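Local coordinates for protein BtGH115A (Bacteroides thetaiotaomicron, PDB 5BY3) that probably hydrolyses 4-O-methyl-alpha-glucuronic acid from decorated arabinogalactans, as a family GH115 glycoside hydrolase, at residues 504-508 / 730-734. Numbering follows the deposited sequence.
Sequences TREEE and EEWKE
Two salt bridges are shortest: Lys-733 NZ to Glu-508 OE2 at 2.6 Å, and the Arg-505 guanidinium to Glu-730, where Arg-505 NH2 lies 2.7 Å from both OE1 and OE2 of Glu-730, each a weak hydrogen bond. Arg-505 NH1 also reaches Glu-734 OE1 at 2.8 Å, so residues i and i+4 of one helical turn (Glu-734 N to Glu-730 O, 3.1 Å) take the same guanidinium edge. Within the loop, Glu-508 OE2 lies 3.3 Å from Arg-505 NH2, a longer, weak bond. Segment 504-508 is extended through Glu-506, then turns at Glu-507 (phi/psi 53°/31°), which lets Glu-508 fold back beside Arg-505. Backbones stay apart, CA of Arg-505 being 9.2 Å from CA of Lys-733. Lys-733, with chi2 to chi4 all t, lays its CD over one guanidinium face, 3.6 Å from Arg-505 NH2. Only 191 Å² is buried, at the surface. A salt-bridge network of three acids and two bases thus joins the C-terminal-domain helix to the loop between helices 476-495 and 523-543, Arg-505 offsetting the repulsion between the Glu-730 and Glu-734 carboxylates.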
loop_
_atom_site.group_PDB
_atom_site.type_symbol
_atom_site.label_atom_id
_atom_site.label_comp_id
_atom_site.label_asym_id
_atom_site.label_seq_id
_atom_site.Cartn_x
_atom_site.Cartn_y
_atom_site.Cartn_z
ATOM N N THR A 504 -1.130 -23.387 3.144
ATOM C CA THR A 504 -0.452 -23.612 4.421
ATOM C C THR A 504 -0.774 -22.417 5.333
ATOM O O THR A 504 -1.354 -21.430 4.898
ATOM C CB THR A 504 1.094 -23.695 4.250
ATOM O OG1 THR A 504 1.557 -22.547 3.553
ATOM C CG2 THR A 504 1.536 -24.929 3.480
ATOM N N ARG A 505 -0.420 -22.504 6.606
ATOM C CA ARG A 505 -0.544 -21.364 7.511
ATOM C C ARG A 505 0.751 -21.089 8.249
ATOM O O ARG A 505 1.633 -21.963 8.354
ATOM C CB ARG A 505 -1.763 -21.509 8.441
ATOM C CG ARG A 505 -2.913 -20.689 7.902
ATOM C CD ARG A 505 -4.215 -21.426 7.779
ATOM N NE ARG A 505 -4.888 -21.454 9.064
ATOM C CZ ARG A 505 -6.209 -21.484 9.243
ATOM N NH1 ARG A 505 -7.050 -21.456 8.206
ATOM N NH2 ARG A 505 -6.680 -21.521 10.471
ATOM N N GLU A 506 0.873 -19.842 8.688
ATOM C CA GLU A 506 1.970 -19.377 9.527
ATOM C C GLU A 506 1.410 -18.954 10.877
ATOM O O GLU A 506 0.207 -18.684 10.992
ATOM C CB GLU A 506 2.721 -18.236 8.853
ATOM C CG GLU A 506 3.776 -18.704 7.878
ATOM C CD GLU A 506 4.870 -19.586 8.504
ATOM O OE1 GLU A 506 5.489 -19.209 9.513
ATOM O OE2 GLU A 506 5.137 -20.666 7.962
ATOM N N GLU A 507 2.283 -18.961 11.891
ATOM C CA GLU A 507 1.952 -18.730 13.314
ATOM C C GLU A 507 0.840 -19.582 13.925
ATOM O O GLU A 507 0.182 -19.154 14.868
ATOM C CB GLU A 507 1.726 -17.249 13.595
ATOM C CG GLU A 507 2.939 -16.404 13.203
ATOM C CD GLU A 507 2.678 -14.915 13.312
ATOM O OE1 GLU A 507 1.526 -14.525 13.648
ATOM O OE2 GLU A 507 3.638 -14.148 13.058
ATOM N N GLU A 508 0.676 -20.810 13.434
ATOM C CA GLU A 508 -0.389 -21.685 13.934
ATOM C C GLU A 508 -0.014 -22.624 15.076
ATOM O O GLU A 508 -0.925 -23.280 15.626
ATOM C CB GLU A 508 -0.980 -22.531 12.819
ATOM C CG GLU A 508 -2.032 -21.864 11.965
ATOM C CD GLU A 508 -3.314 -21.532 12.684
ATOM O OE1 GLU A 508 -3.656 -22.163 13.701
ATOM O OE2 GLU A 508 -3.996 -20.622 12.212
ATOM N N GLU A 730 -10.653 -18.035 13.203
ATOM C CA GLU A 730 -10.575 -19.018 12.125
ATOM C C GLU A 730 -11.263 -18.522 10.817
ATOM O O GLU A 730 -10.662 -18.610 9.731
ATOM C CB GLU A 730 -11.176 -20.351 12.612
ATOM C CG GLU A 730 -10.998 -21.540 11.676
ATOM C CD GLU A 730 -9.538 -21.818 11.361
ATOM O OE1 GLU A 730 -8.674 -21.630 12.257
ATOM O OE2 GLU A 730 -9.261 -22.208 10.205
ATOM N N GLU A 731 -12.482 -17.973 10.933
ATOM C CA GLU A 731 -13.201 -17.408 9.799
ATOM C C GLU A 731 -12.508 -16.212 9.143
ATOM O O GLU A 731 -12.472 -16.115 7.913
ATOM C CB GLU A 731 -14.625 -17.014 10.164
ATOM C CG GLU A 731 -15.514 -16.778 8.967
ATOM C CD GLU A 731 -16.947 -16.541 9.367
ATOM O OE1 GLU A 731 -17.317 -15.422 9.833
ATOM O OE2 GLU A 731 -17.721 -17.496 9.181
ATOM N N TRP A 732 -11.979 -15.307 9.957
ATOM C CA TRP A 732 -11.225 -14.193 9.444
ATOM C C TRP A 732 -9.980 -14.694 8.662
ATOM O O TRP A 732 -9.569 -14.072 7.683
ATOM C CB TRP A 732 -10.856 -13.198 10.556
ATOM C CG TRP A 732 -9.922 -12.109 10.060
ATOM C CD1 TRP A 732 -10.265 -10.916 9.459
ATOM C CD2 TRP A 732 -8.487 -12.166 10.037
ATOM N NE1 TRP A 732 -9.116 -10.210 9.102
ATOM C CE2 TRP A 732 -8.019 -10.954 9.447
ATOM C CE3 TRP A 732 -7.548 -13.104 10.489
ATOM C CZ2 TRP A 732 -6.658 -10.661 9.321
ATOM C CZ3 TRP A 732 -6.192 -12.814 10.315
ATOM C CH2 TRP A 732 -5.771 -11.609 9.736
ATOM N N LYS A 733 -9.419 -15.820 9.074
ATOM C CA LYS A 733 -8.186 -16.326 8.465
ATOM C C LYS A 733 -8.543 -16.836 7.082
ATOM O O LYS A 733 -7.877 -16.523 6.120
ATOM C CB LYS A 733 -7.551 -17.443 9.316
ATOM C CG LYS A 733 -6.695 -16.923 10.468
ATOM C CD LYS A 733 -6.276 -18.057 11.385
ATOM C CE LYS A 733 -5.481 -17.561 12.597
ATOM N NZ LYS A 733 -5.203 -18.702 13.529
ATOM N N GLU A 734 -9.610 -17.617 7.026
ATOM C CA GLU A 734 -10.229 -18.095 5.814
ATOM C C GLU A 734 -10.565 -16.916 4.914
ATOM O O GLU A 734 -10.228 -16.939 3.729
ATOM C CB GLU A 734 -11.507 -18.874 6.172
ATOM C CG GLU A 734 -11.446 -20.387 6.045
ATOM C CD GLU A 734 -10.071 -20.961 6.342
ATOM O OE1 GLU A 734 -9.670 -20.930 7.519
ATOM O OE2 GLU A 734 -9.387 -21.444 5.408
#